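Local coordinates for protein intracellular serine protease (PDB 4ZOQ) that probably cleaves peptide bonds at defined sequences as a subtilase-family serine protease of the lanthipeptide system, at residues Pro9-Asp14 against His58-Ala63; Arg34-Glu39 against Ile94-Pro99; Thr104-Leu109 against Val124-Asp129; Gly203-Ser208 against Tyr328-Ala333; Ile290-Glu295 against Gln335-Met340. All coordinates share one frame; numbering follows the deposited sequence.

Contact 1. Residues Pro9-Asp14 against His58-Ala63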
# COMPACT_ATOMS: atom_id res chain seq x y z
N PRO B 9 0.95 21.06 -10.43
CA PRO B 9 1.22 19.65 -10.21
C PRO B 9 2.33 19.14 -11.08
O PRO B 9 2.51 19.64 -12.17
CB PRO B 9 -0.11 18.97 -10.58
CG PRO B 9 -0.89 19.97 -11.28
CD PRO B 9 -0.48 21.28 -10.73
N ALA B 10 3.08 18.16 -10.58
CA ALA B 10 4.18 17.58 -11.33
C ALA B 10 3.66 16.90 -12.60
O ALA B 10 4.36 16.85 -13.62
CB ALA B 10 4.96 16.61 -10.45
N TRP B 11 2.42 16.41 -12.55
CA TRP B 11 1.85 15.72 -13.69
C TRP B 11 1.72 16.67 -14.86
O TRP B 11 1.43 17.85 -14.69
CB TRP B 11 0.47 15.14 -13.36
CG TRP B 11 0.44 14.14 -12.25
CD1 TRP B 11 1.49 13.60 -11.61
CD2 TRP B 11 -0.74 13.55 -11.67
NE1 TRP B 11 1.06 12.73 -10.64
CE2 TRP B 11 -0.30 12.68 -10.66
CE3 TRP B 11 -2.11 13.70 -11.89
CZ2 TRP B 11 -1.20 11.95 -9.88
CZ3 TRP B 11 -2.99 12.96 -11.12
CH2 TRP B 11 -2.54 12.10 -10.13
N GLY B 12 1.92 16.14 -16.06
CA GLY B 12 1.82 16.93 -17.27
C GLY B 12 0.39 17.34 -17.57
O GLY B 12 0.18 18.40 -18.15
N LEU B 13 -0.57 16.47 -17.22
CA LEU B 13 -2.00 16.81 -17.37
C LEU B 13 -2.35 17.16 -18.83
O LEU B 13 -3.37 17.80 -19.11
CB LEU B 13 -2.39 17.97 -16.43
CG LEU B 13 -2.26 17.81 -14.90
CD1 LEU B 13 -2.61 19.09 -14.22
CD2 LEU B 13 -3.20 16.72 -14.36
N ASP B 14 -1.48 16.73 -19.75
CA ASP B 14 -1.59 17.06 -21.17
C ASP B 14 -1.72 18.57 -21.43
O ASP B 14 -2.28 18.99 -22.45
CB ASP B 14 -2.79 16.31 -21.77
CG ASP B 14 -2.70 16.18 -23.28
OD1 ASP B 14 -1.62 16.44 -23.85
OD2 ASP B 14 -3.72 15.79 -23.89
N HIS B 58 4.34 5.48 -18.38
CA HIS B 58 3.44 6.61 -18.16
C HIS B 58 4.28 7.88 -18.05
O HIS B 58 5.28 7.90 -17.32
CB HIS B 58 2.58 6.41 -16.90
CG HIS B 58 1.44 7.39 -16.78
ND1 HIS B 58 1.63 8.73 -16.46
CD2 HIS B 58 0.11 7.24 -16.96
CE1 HIS B 58 0.47 9.34 -16.44
NE2 HIS B 58 -0.48 8.46 -16.73
N PRO B 59 3.91 8.93 -18.81
CA PRO B 59 4.70 10.18 -18.87
C PRO B 59 5.04 10.74 -17.50
O PRO B 59 6.15 11.24 -17.28
CB PRO B 59 3.77 11.16 -19.62
CG PRO B 59 2.81 10.30 -20.35
CD PRO B 59 2.64 9.04 -19.55
N ASP B 60 4.11 10.60 -16.56
CA ASP B 60 4.33 11.14 -15.23
C ASP B 60 5.17 10.23 -14.34
O ASP B 60 5.83 10.70 -13.42
CB ASP B 60 2.99 11.44 -14.58
CG ASP B 60 2.21 12.50 -15.33
OD1 ASP B 60 2.84 13.44 -15.88
OD2 ASP B 60 0.97 12.38 -15.38
N LEU B 61 5.17 8.93 -14.63
CA LEU B 61 5.79 7.98 -13.70
C LEU B 61 7.15 7.44 -14.19
O LEU B 61 7.97 7.04 -13.37
CB LEU B 61 4.84 6.80 -13.44
CG LEU B 61 3.43 7.23 -13.03
CD1 LEU B 61 2.48 6.03 -12.83
CD2 LEU B 61 3.47 8.14 -11.80
N LYS B 62 7.39 7.43 -15.50
CA LYS B 62 8.60 6.78 -16.03
C LYS B 62 9.92 7.34 -15.45
O LYS B 62 10.84 6.57 -15.23
CB LYS B 62 8.62 6.81 -17.56
CG LYS B 62 8.66 8.19 -18.19
CD LYS B 62 8.60 8.06 -19.71
CE LYS B 62 8.64 9.43 -20.42
NZ LYS B 62 10.04 9.93 -20.59
N ALA B 63 10.03 8.64 -15.18
CA ALA B 63 11.27 9.20 -14.60
C ALA B 63 11.64 8.66 -13.21
O ALA B 63 12.81 8.73 -12.81
CB ALA B 63 11.20 10.72 -14.53
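D60 reaches from the turn at 58-63 to the backbone and indole of W11 and the amide of G12. With its CG opposite the carbonyl carbon (chi1 -63°), the short side chain points its carboxylate at the loop 9-14. Its CB lies against the indole, 4.0 Å from W11 CD1. One bond further out, D60 CG comes within 3.6 Å of W11 CA, and the carboxylate runs nearly parallel to the indole plane, 16° from it. OD1 takes the N-H of G12: D60 OD1 to G12 N is 2.9 Å, with a fairly straight N-H...O angle of 165°, and the donor arrives on the syn side, tilted out of the carboxylate plane. OD2 turns the other way and settles 3.5 Å from W11 CB, where it also accepts a hydrogen bond from the hydroxyl of Y269, which in addition meets L13 N. The turn belongs to the loop that leaves strand 46-51 of the subtilase sheet, so this contact fastens the N-terminal arm onto the catalytic fold. An alanine here would lose both carboxylate oxygens and is likely to leave G12 N and the Y269 hydroxyl without their shared partner. Behind D60 the turn is held by H58: D60 N donates to H58 ND1 at 3.1 Å, while H58 NE2 meets the carbonyl of G268. Histidine suits this place because one ring nitrogen accepts and the other donates. The far side of W11 packs on I96 of helix 86-97, and T249 of strand 246-249 touches both W11 and D60.

Contact 2. Residues Arg34-Glu39 against Ile94-Pro99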
# COMPACT_ATOMS: atom_id res chain seq x y z
N ARG B 34 4.05 24.10 -3.24
CA ARG B 34 5.22 24.77 -2.70
C ARG B 34 6.26 23.78 -2.18
O ARG B 34 7.45 24.06 -2.20
CB ARG B 34 4.81 25.72 -1.59
CG ARG B 34 4.26 27.00 -2.10
CD ARG B 34 3.70 27.86 -0.97
NE ARG B 34 3.15 29.09 -1.52
CZ ARG B 34 1.90 29.23 -1.94
NH1 ARG B 34 1.05 28.20 -1.89
NH2 ARG B 34 1.51 30.40 -2.44
N THR B 35 5.80 22.60 -1.75
CA THR B 35 6.71 21.58 -1.23
C THR B 35 7.70 21.10 -2.29
O THR B 35 8.79 20.64 -1.94
CB THR B 35 5.92 20.34 -0.66
OG1 THR B 35 5.19 19.67 -1.71
CG2 THR B 35 4.98 20.75 0.45
N TYR B 36 7.37 21.27 -3.58
CA TYR B 36 8.28 20.87 -4.65
C TYR B 36 9.58 21.63 -4.58
O TYR B 36 10.61 21.13 -5.03
CB TYR B 36 7.70 21.10 -6.04
CG TYR B 36 6.53 20.20 -6.42
CD1 TYR B 36 6.14 19.13 -5.61
CD2 TYR B 36 5.80 20.45 -7.57
CE1 TYR B 36 5.05 18.33 -5.96
CE2 TYR B 36 4.71 19.66 -7.92
CZ TYR B 36 4.34 18.61 -7.11
OH TYR B 36 3.27 17.82 -7.48
N GLN B 37 9.55 22.85 -4.06
CA GLN B 37 10.78 23.61 -3.90
C GLN B 37 11.36 23.49 -2.49
O GLN B 37 12.42 24.02 -2.22
CB GLN B 37 10.59 25.08 -4.31
CG GLN B 37 9.71 25.86 -3.39
CD GLN B 37 9.64 27.35 -3.72
OE1 GLN B 37 8.68 28.02 -3.40
NE2 GLN B 37 10.73 27.88 -4.22
N ILE B 38 10.66 22.78 -1.59
CA ILE B 38 11.17 22.52 -0.25
C ILE B 38 11.86 21.16 -0.24
O ILE B 38 12.99 21.02 0.21
CB ILE B 38 10.03 22.52 0.81
CG1 ILE B 38 9.18 23.80 0.75
CG2 ILE B 38 10.60 22.29 2.22
CD1 ILE B 38 9.98 25.05 1.02
N GLU B 39 11.16 20.15 -0.74
CA GLU B 39 11.71 18.81 -0.85
C GLU B 39 10.88 18.07 -1.88
O GLU B 39 9.72 17.71 -1.66
CB GLU B 39 11.72 18.08 0.50
CG GLU B 39 12.27 16.64 0.42
CD GLU B 39 13.70 16.58 -0.15
OE1 GLU B 39 13.88 16.03 -1.26
OE2 GLU B 39 14.64 17.06 0.50
N ILE B 94 1.73 8.51 -4.77
CA ILE B 94 3.06 8.69 -4.24
C ILE B 94 3.76 9.78 -5.02
O ILE B 94 4.41 10.66 -4.45
CB ILE B 94 3.94 7.42 -4.36
CG1 ILE B 94 3.42 6.26 -3.52
CG2 ILE B 94 5.40 7.74 -4.03
CD1 ILE B 94 3.86 4.94 -4.09
N ASN B 95 3.65 9.70 -6.35
CA ASN B 95 4.39 10.61 -7.21
C ASN B 95 3.99 12.09 -7.09
O ASN B 95 4.86 12.96 -7.07
CB ASN B 95 4.25 10.18 -8.67
CG ASN B 95 5.05 11.05 -9.59
OD1 ASN B 95 6.27 11.05 -9.56
ND2 ASN B 95 4.36 11.84 -10.40
N ILE B 96 2.69 12.37 -7.02
CA ILE B 96 2.23 13.76 -7.04
C ILE B 96 2.73 14.52 -5.80
O ILE B 96 3.00 15.72 -5.88
CB ILE B 96 0.69 13.86 -7.16
CG1 ILE B 96 0.28 15.27 -7.55
CG2 ILE B 96 -0.03 13.39 -5.89
CD1 ILE B 96 0.77 15.71 -8.92
N ILE B 97 2.95 13.80 -4.69
CA ILE B 97 3.50 14.39 -3.47
C ILE B 97 5.04 14.39 -3.45
O ILE B 97 5.67 15.39 -3.05
CB ILE B 97 2.98 13.60 -2.22
CG1 ILE B 97 1.54 14.02 -1.93
CG2 ILE B 97 3.85 13.87 -1.01
CD1 ILE B 97 0.75 13.03 -1.20
N ALA B 98 5.63 13.33 -3.99
CA ALA B 98 7.08 13.17 -3.99
C ALA B 98 7.53 12.75 -5.38
O ALA B 98 7.78 11.56 -5.62
CB ALA B 98 7.49 12.14 -2.98
N PRO B 99 7.61 13.71 -6.29
CA PRO B 99 7.81 13.35 -7.70
C PRO B 99 9.17 12.75 -8.02
O PRO B 99 9.28 12.07 -9.03
CB PRO B 99 7.60 14.69 -8.45
CG PRO B 99 7.57 15.76 -7.41
CD PRO B 99 7.20 15.11 -6.11
O HOH W 1 7.00 17.57 -2.84
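Y36 and the end of helix 86-97 meet first through a hydrogen bond. The hydroxyl of Y36 donates to the carbonyl of I96, with Y36 OH 2.7 Å from I96 O, and it approaches in the carbonyl plane at a C=O...O angle of 146°. A10 N donates to the same hydroxyl from the N-terminal arm, which suits a tyrosine, able to give and accept at one atom. A water makes the second polar link. It accepts from T35 OG1 and donates to E39 O and to I97 O, the last at 2.6 Å, so three groups of the two segments hold it at the edge of the tyrosine ring.

Apolar contacts form a second group. P99 CG lies over one face of the Y36 ring, 4.3 Å from the ring centroid and 26° off the normal, a CH-pi contact; P99 CD also touches Y36 CE1 at 3.9 Å. I96 turns CG1 opposite its backbone N (chi1 -165°), which lets CD1 come to 3.6 Å from Y36 OH. Of a different kind is the cation-pi contact that R40 makes with the same ring. A phenylalanine in place of Y36 would keep the ring packing but would probably leave I96 O without this donor and A10 N without its acceptor.

Backbone carbonyls gather where a helix ends, because the chain beyond supplies no further amides in helical register. Here a phenol and a water donate to two successive carbonyls, I96 O and I97 O, which implies that the loop 34-39 helps to close off the C-terminal end of helix 86-97.

Contact 3. Residues Thr104-Leu109 against Val124-Asp129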
# COMPACT_ATOMS: atom_id res chain seq x y z
N THR B 104 9.17 1.35 -6.97
CA THR B 104 9.40 0.00 -7.49
C THR B 104 8.15 -0.86 -7.39
O THR B 104 7.67 -1.13 -6.29
CB THR B 104 10.51 -0.73 -6.73
OG1 THR B 104 11.65 0.12 -6.56
CG2 THR B 104 10.88 -2.02 -7.45
N PRO B 105 7.66 -1.36 -8.53
CA PRO B 105 6.44 -2.19 -8.55
C PRO B 105 6.73 -3.63 -8.13
O PRO B 105 7.64 -4.25 -8.70
CB PRO B 105 5.98 -2.12 -10.01
CG PRO B 105 7.28 -1.95 -10.80
CD PRO B 105 8.23 -1.17 -9.89
N TYR B 106 6.02 -4.12 -7.12
CA TYR B 106 5.99 -5.53 -6.78
C TYR B 106 4.60 -6.05 -7.06
O TYR B 106 3.70 -5.92 -6.22
CB TYR B 106 6.34 -5.77 -5.31
CG TYR B 106 7.78 -5.49 -4.96
CD1 TYR B 106 8.27 -4.18 -4.91
CD2 TYR B 106 8.66 -6.52 -4.68
CE1 TYR B 106 9.58 -3.91 -4.58
CE2 TYR B 106 9.99 -6.26 -4.34
CZ TYR B 106 10.44 -4.95 -4.30
OH TYR B 106 11.74 -4.69 -3.98
N GLN B 107 4.43 -6.63 -8.25
CA GLN B 107 3.12 -7.05 -8.76
C GLN B 107 2.63 -8.34 -8.13
O GLN B 107 3.13 -9.43 -8.43
CB GLN B 107 3.16 -7.19 -10.29
CG GLN B 107 1.81 -7.61 -10.87
CD GLN B 107 1.74 -7.41 -12.37
OE1 GLN B 107 2.72 -7.05 -13.01
NE2 GLN B 107 0.55 -7.58 -12.93
N VAL B 108 1.65 -8.22 -7.25
CA VAL B 108 1.08 -9.38 -6.58
C VAL B 108 -0.41 -9.51 -6.83
O VAL B 108 -1.06 -10.41 -6.32
CB VAL B 108 1.34 -9.33 -5.08
CG1 VAL B 108 2.83 -9.22 -4.81
CG2 VAL B 108 0.62 -8.13 -4.46
N LEU B 109 -0.95 -8.59 -7.62
CA LEU B 109 -2.37 -8.58 -7.97
C LEU B 109 -2.55 -8.54 -9.47
O LEU B 109 -1.69 -8.02 -10.22
CB LEU B 109 -3.10 -7.38 -7.36
CG LEU B 109 -3.01 -7.08 -5.86
CD1 LEU B 109 -3.67 -5.74 -5.57
CD2 LEU B 109 -3.68 -8.19 -5.07
N VAL B 124 9.04 -8.91 2.11
CA VAL B 124 10.35 -9.30 2.54
C VAL B 124 11.39 -8.92 1.49
O VAL B 124 12.44 -8.35 1.82
CB VAL B 124 10.40 -10.80 2.82
CG1 VAL B 124 11.83 -11.22 3.10
CG2 VAL B 124 9.53 -11.09 4.02
N ASP B 125 11.08 -9.18 0.23
CA ASP B 125 12.00 -8.81 -0.84
C ASP B 125 12.24 -7.32 -0.83
O ASP B 125 13.39 -6.88 -0.92
CB ASP B 125 11.46 -9.25 -2.20
CG ASP B 125 11.56 -10.77 -2.41
OD1 ASP B 125 12.30 -11.43 -1.66
OD2 ASP B 125 10.89 -11.29 -3.32
N ALA B 126 11.17 -6.54 -0.70
CA ALA B 126 11.26 -5.09 -0.75
C ALA B 126 12.20 -4.56 0.34
O ALA B 126 12.99 -3.63 0.11
CB ALA B 126 9.85 -4.46 -0.62
N VAL B 127 12.11 -5.18 1.53
CA VAL B 127 13.01 -4.87 2.64
C VAL B 127 14.47 -5.16 2.26
O VAL B 127 15.36 -4.31 2.41
CB VAL B 127 12.65 -5.68 3.90
CG1 VAL B 127 13.68 -5.47 4.97
CG2 VAL B 127 11.28 -5.30 4.41
N ASN B 128 14.70 -6.38 1.77
CA ASN B 128 16.06 -6.82 1.41
C ASN B 128 16.65 -6.01 0.23
O ASN B 128 17.88 -5.94 0.09
CB ASN B 128 16.05 -8.32 1.06
CG ASN B 128 15.77 -9.22 2.27
OD1 ASN B 128 15.88 -8.81 3.44
ND2 ASN B 128 15.38 -10.45 2.00
N ASP B 129 15.79 -5.39 -0.57
CA ASP B 129 16.19 -4.56 -1.73
C ASP B 129 16.44 -3.09 -1.41
O ASP B 129 16.56 -2.27 -2.31
CB ASP B 129 15.12 -4.63 -2.82
CG ASP B 129 14.90 -6.04 -3.34
OD1 ASP B 129 15.83 -6.86 -3.20
OD2 ASP B 129 13.80 -6.33 -3.86
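Y106 on strand 102-110 sends its phenol to the end of helix 116-128, where D129 accepts a hydrogen bond from the hydroxyl. Y106 OH lies 2.6 Å from D129 OD2, on the anti lone pair of that oxygen, the one turned away from OD1. D129 OD2 lies in the ring plane at its edge, and the carboxylate is nearly coplanar with the ring, 20° apart. A126 lies over one face: its CB stands 4.2 Å from the ring centroid and 26° off the normal, a CH-pi contact, and its CA touches Y106 OH at 3.3 Å. Alanine suits this place, since its single methyl lets the helix backbone come down close to the phenol. D125 adds its CB, 4.0 Å from Y106 CE2.

Next come the groups that set these in position. D129 is the first residue to leave helical geometry, yet D129 N still bonds to D125 O at 2.8 Å, which fixes where its side chain starts. The CG of D129 lies opposite its carbonyl carbon (chi1 -60°), bringing the carboxylate back along the helix to the hydroxyl. H131 meets the Y106 ring edge-to-face and is itself held by a hydrogen bond between its ND1 and A126 O. D125 OD2 is hydrogen-bonded to the hydroxyl of Y73.

Further out, N128 bonds to E60 of a neighbouring chain, and Y106 itself is held by backbone bonds to L49 and D51, the latter a predicted member of the charge relay system. This is a beta-alpha-beta crossover of the subtilase fold: helix 116-128 passes over strand 46-51 on its way from strand 102-110 to strand 133-136.

Contact 4. Residues Gly203-Ser208 against Tyr328-Ala333; sequences GSNMKS and YGEVRA
N205 and E330 face each other at about a right angle, amide against carboxylate, with the two planes 45° apart. N205 CG sits between its backbone N and carbonyl carbon (chi1 65°), which folds the side chain back beside the chain that follows. That places ND2 against the next carbonyl, N205 ND2 to M206 O at 2.8 Å, with the acceptor close to the amide plane although the donor stands above the plane of the carbonyl. This local bond settles how the amide is turned. E330 reaches out instead: its CG lies opposite the backbone N (chi1 -177°) and the chain stays extended, a span that a shorter aspartate does not have. N205 OD1 stands over the face of the carboxylate, 3.3 Å from E330 CD. ND2 also comes from above the carboxylate plane, and its bond to E330 OE2, 3.4 Å from N205 ND2, is long and weak. Both side chains are buried, and a carboxylate so near a carbonyl oxygen would probably have its pKa raised.

Just before E330, the backbone angles of G329 suit only a residue without CB. E330 also packs on P226, and V331 on F223. The contact is where the chain leading to helix 333-338 crosses the mostly parallel sheet of the subtilase fold, at the C-terminal end of strand 200-205 and beside strand 221-226, the outermost on this side.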
# COMPACT_ATOMS: atom_id res chain seq x y z
N GLY B 203 -6.94 5.55 6.47
CA GLY B 203 -8.29 5.79 5.99
C GLY B 203 -8.38 6.97 5.04
O GLY B 203 -7.38 7.65 4.77
N SER B 204 -9.57 7.26 4.55
CA SER B 204 -9.73 8.26 3.52
C SER B 204 -10.68 9.38 3.96
O SER B 204 -11.77 9.09 4.44
CB SER B 204 -10.26 7.61 2.24
OG SER B 204 -10.63 8.61 1.29
N ASN B 205 -10.26 10.64 3.85
CA ASN B 205 -11.18 11.73 4.14
C ASN B 205 -11.61 12.47 2.84
O ASN B 205 -11.06 12.26 1.76
CB ASN B 205 -10.58 12.74 5.16
CG ASN B 205 -9.34 13.48 4.64
OD1 ASN B 205 -8.21 13.06 4.87
ND2 ASN B 205 -9.55 14.59 3.93
N MET B 206 -12.61 13.33 3.00
CA MET B 206 -13.17 14.10 1.90
C MET B 206 -12.54 15.47 1.82
O MET B 206 -11.80 15.86 2.73
CB MET B 206 -14.67 14.27 2.13
CG MET B 206 -15.38 13.00 2.33
SD MET B 206 -15.47 12.06 0.82
CE MET B 206 -16.60 13.10 -0.11
N LYS B 207 -12.89 16.21 0.78
CA LYS B 207 -12.39 17.58 0.61
C LYS B 207 -12.78 18.42 1.83
O LYS B 207 -12.00 19.22 2.30
CB LYS B 207 -12.96 18.21 -0.65
CG LYS B 207 -12.58 19.67 -0.86
CD LYS B 207 -13.37 20.23 -2.06
CE LYS B 207 -12.88 19.66 -3.36
NZ LYS B 207 -13.47 20.36 -4.51
N SER B 208 -13.95 18.16 2.39
CA SER B 208 -14.45 18.90 3.55
C SER B 208 -13.78 18.47 4.84
O SER B 208 -13.98 19.10 5.87
CB SER B 208 -15.95 18.70 3.70
OG SER B 208 -16.19 17.34 4.00
N TYR B 328 -4.65 9.46 14.25
CA TYR B 328 -4.00 10.70 14.70
C TYR B 328 -4.46 11.88 13.86
O TYR B 328 -4.17 13.02 14.20
CB TYR B 328 -2.48 10.60 14.60
CG TYR B 328 -1.87 9.60 15.55
CD1 TYR B 328 -1.87 9.83 16.92
CD2 TYR B 328 -1.31 8.42 15.08
CE1 TYR B 328 -1.33 8.93 17.80
CE2 TYR B 328 -0.76 7.49 15.96
CZ TYR B 328 -0.78 7.75 17.32
OH TYR B 328 -0.24 6.85 18.21
N GLY B 329 -5.11 11.62 12.73
CA GLY B 329 -5.66 12.69 11.90
C GLY B 329 -5.18 12.69 10.46
O GLY B 329 -4.56 11.71 9.96
N GLU B 330 -5.46 13.79 9.77
CA GLU B 330 -5.11 13.90 8.36
C GLU B 330 -3.68 14.33 8.15
O GLU B 330 -3.24 15.36 8.69
CB GLU B 330 -6.02 14.88 7.66
CG GLU B 330 -5.77 15.00 6.16
CD GLU B 330 -6.78 15.93 5.54
OE1 GLU B 330 -7.74 16.26 6.25
OE2 GLU B 330 -6.66 16.29 4.35
N VAL B 331 -2.94 13.50 7.42
CA VAL B 331 -1.59 13.80 7.01
C VAL B 331 -1.53 14.96 6.00
O VAL B 331 -2.29 15.01 5.06
CB VAL B 331 -0.90 12.55 6.38
CG1 VAL B 331 0.41 12.94 5.66
CG2 VAL B 331 -0.64 11.53 7.47
N ARG B 332 -0.61 15.89 6.22
CA ARG B 332 -0.37 16.99 5.28
C ARG B 332 1.12 17.12 5.07
O ARG B 332 1.86 17.49 5.99
CB ARG B 332 -0.97 18.30 5.79
CG ARG B 332 -2.51 18.31 5.87
CD ARG B 332 -2.96 19.56 6.61
NE ARG B 332 -2.41 19.56 7.97
CZ ARG B 332 -2.60 20.51 8.88
NH1 ARG B 332 -3.34 21.57 8.57
NH2 ARG B 332 -2.04 20.39 10.10
N ALA B 333 1.57 16.81 3.85
CA ALA B 333 3.00 16.78 3.56
C ALA B 333 3.71 18.11 3.89
O ALA B 333 4.78 18.08 4.48
CB ALA B 333 3.23 16.42 2.10

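Contact 5. Residues Ile290-Glu295 against Gln335-Met340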
# COMPACT_ATOMS: atom_id res chain seq x y z
N ILE B 290 11.85 11.33 4.82
CA ILE B 290 13.11 10.63 4.77
C ILE B 290 14.11 11.41 3.89
O ILE B 290 15.26 11.61 4.28
CB ILE B 290 12.95 9.18 4.25
CG1 ILE B 290 12.22 8.32 5.28
CG2 ILE B 290 14.32 8.56 3.94
CD1 ILE B 290 11.65 7.04 4.77
N SER B 291 13.65 11.88 2.73
CA SER B 291 14.51 12.64 1.82
C SER B 291 15.04 13.91 2.51
O SER B 291 16.25 14.15 2.55
CB SER B 291 13.75 13.00 0.56
OG SER B 291 13.32 11.84 -0.14
N GLU B 292 14.15 14.68 3.13
CA GLU B 292 14.63 15.89 3.79
C GLU B 292 15.61 15.56 4.93
O GLU B 292 16.66 16.19 5.06
CB GLU B 292 13.48 16.71 4.34
CG GLU B 292 13.98 17.91 5.09
CD GLU B 292 13.06 19.09 4.99
OE1 GLU B 292 12.46 19.29 3.91
OE2 GLU B 292 12.94 19.81 6.01
N TYR B 293 15.26 14.57 5.74
CA TYR B 293 16.08 14.24 6.91
C TYR B 293 17.48 13.80 6.48
O TYR B 293 18.48 14.21 7.07
CB TYR B 293 15.41 13.14 7.74
CG TYR B 293 16.07 12.86 9.06
CD1 TYR B 293 17.24 12.10 9.14
CD2 TYR B 293 15.54 13.39 10.24
CE1 TYR B 293 17.85 11.85 10.38
CE2 TYR B 293 16.14 13.16 11.48
CZ TYR B 293 17.29 12.39 11.55
OH TYR B 293 17.88 12.17 12.77
N ARG B 294 17.56 13.02 5.42
CA ARG B 294 18.84 12.48 5.00
C ARG B 294 19.67 13.62 4.42
O ARG B 294 20.88 13.69 4.58
CB ARG B 294 18.63 11.38 3.98
CG ARG B 294 18.01 10.12 4.55
CD ARG B 294 17.81 9.06 3.48
NE ARG B 294 19.08 8.49 3.08
CZ ARG B 294 19.22 7.55 2.16
NH1 ARG B 294 18.15 7.07 1.54
NH2 ARG B 294 20.44 7.10 1.86
N GLU B 295 18.97 14.57 3.81
CA GLU B 295 19.61 15.74 3.25
C GLU B 295 20.19 16.65 4.32
O GLU B 295 21.25 17.25 4.13
CB GLU B 295 18.61 16.51 2.40
CG GLU B 295 19.24 17.58 1.54
CD GLU B 295 18.33 18.06 0.44
OE1 GLU B 295 18.55 19.19 -0.04
OE2 GLU B 295 17.35 17.35 0.12
N GLN B 335 2.97 20.33 6.07
CA GLN B 335 3.04 20.49 7.52
C GLN B 335 4.14 19.60 8.06
O GLN B 335 4.86 19.98 8.98
CB GLN B 335 1.73 20.13 8.20
CG GLN B 335 0.64 21.15 8.09
CD GLN B 335 0.98 22.49 8.71
OE1 GLN B 335 2.01 22.65 9.41
NE2 GLN B 335 0.07 23.46 8.53
N ALA B 336 4.25 18.40 7.50
CA ALA B 336 5.28 17.45 7.89
C ALA B 336 6.66 18.06 7.73
O ALA B 336 7.49 18.00 8.64
CB ALA B 336 5.18 16.16 7.06
N LEU B 337 6.89 18.68 6.58
CA LEU B 337 8.18 19.31 6.27
C LEU B 337 8.35 20.57 7.13
O LEU B 337 9.46 20.88 7.59
CB LEU B 337 8.28 19.63 4.76
CG LEU B 337 8.31 18.46 3.77
CD1 LEU B 337 8.29 18.97 2.36
CD2 LEU B 337 9.55 17.58 3.95
N LYS B 338 7.24 21.25 7.38
CA LYS B 338 7.29 22.50 8.14
C LYS B 338 7.69 22.22 9.59
O LYS B 338 8.37 23.04 10.22
CB LYS B 338 5.94 23.20 8.09
CG LYS B 338 5.90 24.60 8.63
CD LYS B 338 4.44 25.07 8.77
CE LYS B 338 4.12 25.46 10.21
NZ LYS B 338 2.65 25.63 10.45
N MET B 339 7.35 21.05 10.09
CA MET B 339 7.79 20.75 11.46
C MET B 339 9.18 20.19 11.56
O MET B 339 9.62 19.87 12.65
CB MET B 339 6.86 19.80 12.16
CG MET B 339 5.60 20.43 12.64
SD MET B 339 5.01 19.33 13.95
CE MET B 339 5.94 17.82 13.53
N MET B 340 9.87 20.09 10.44
CA MET B 340 11.26 19.65 10.46
C MET B 340 12.22 20.85 10.47
O MET B 340 13.44 20.68 10.44
CB MET B 340 11.55 18.76 9.25
CG MET B 340 10.84 17.44 9.25
SD MET B 340 11.20 16.55 7.73
CE MET B 340 12.89 16.04 8.06
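E292 OE2, held in a salt bridge by R296 one turn further along the same helix, also rests against M340, 3.7 Å from M340 CB. The other oxygen of this carboxylate, E292 OE1, touches L337 CD2 at 3.4 Å. Glutamate serves both needs here, its methylene groups packing while its charge is met by R296. The chain starts with CG opposite the backbone N (chi1 177°) and then bends at the second torsion, so that the stem lies beside M340, whose side chain comes from the opposite direction. M340 turns at its last torsion (chi3 74°) and tucks its methyl into the helix surface: M340 CE is 3.7 Å from E292 CG and 3.6 Å from Y293 N. The same methyl reaches Y293 CB at 3.9 Å and lies at the edge of the aromatic ring. A flexible, unbranched methionine can bend its methyl into this place. The hydroxyl of Y293 is engaged elsewhere, with Q305 of helix 303-313.

Helix 275-297, which carries the predicted nucleophile S276 near its start, is thus covered near its far end by the short C-terminal helix 333-338, while helix 303-313 touches both, through I290 and A336.

Contacts 1 and 2 lie 13 Å apart between centres and alternate along the chain; together they bind the N-terminal arm and the loop after helix 24-30 to helix 86-97 and the loop leaving strand 46-51. Contact 2 also touches contact 5, 11 Å away, where E39 and I38 meet helix 275-297. Contact 4 is joined to contact 5 by the chain entering helix 333-338, and their segments alternate too. Contact 3 stands apart, 23 to 27 Å from the others; it shares the central sheet with contact 4 but lies on the opposite side of the chain's centre. Residues near both chain ends are thus fastened onto the subtilase core.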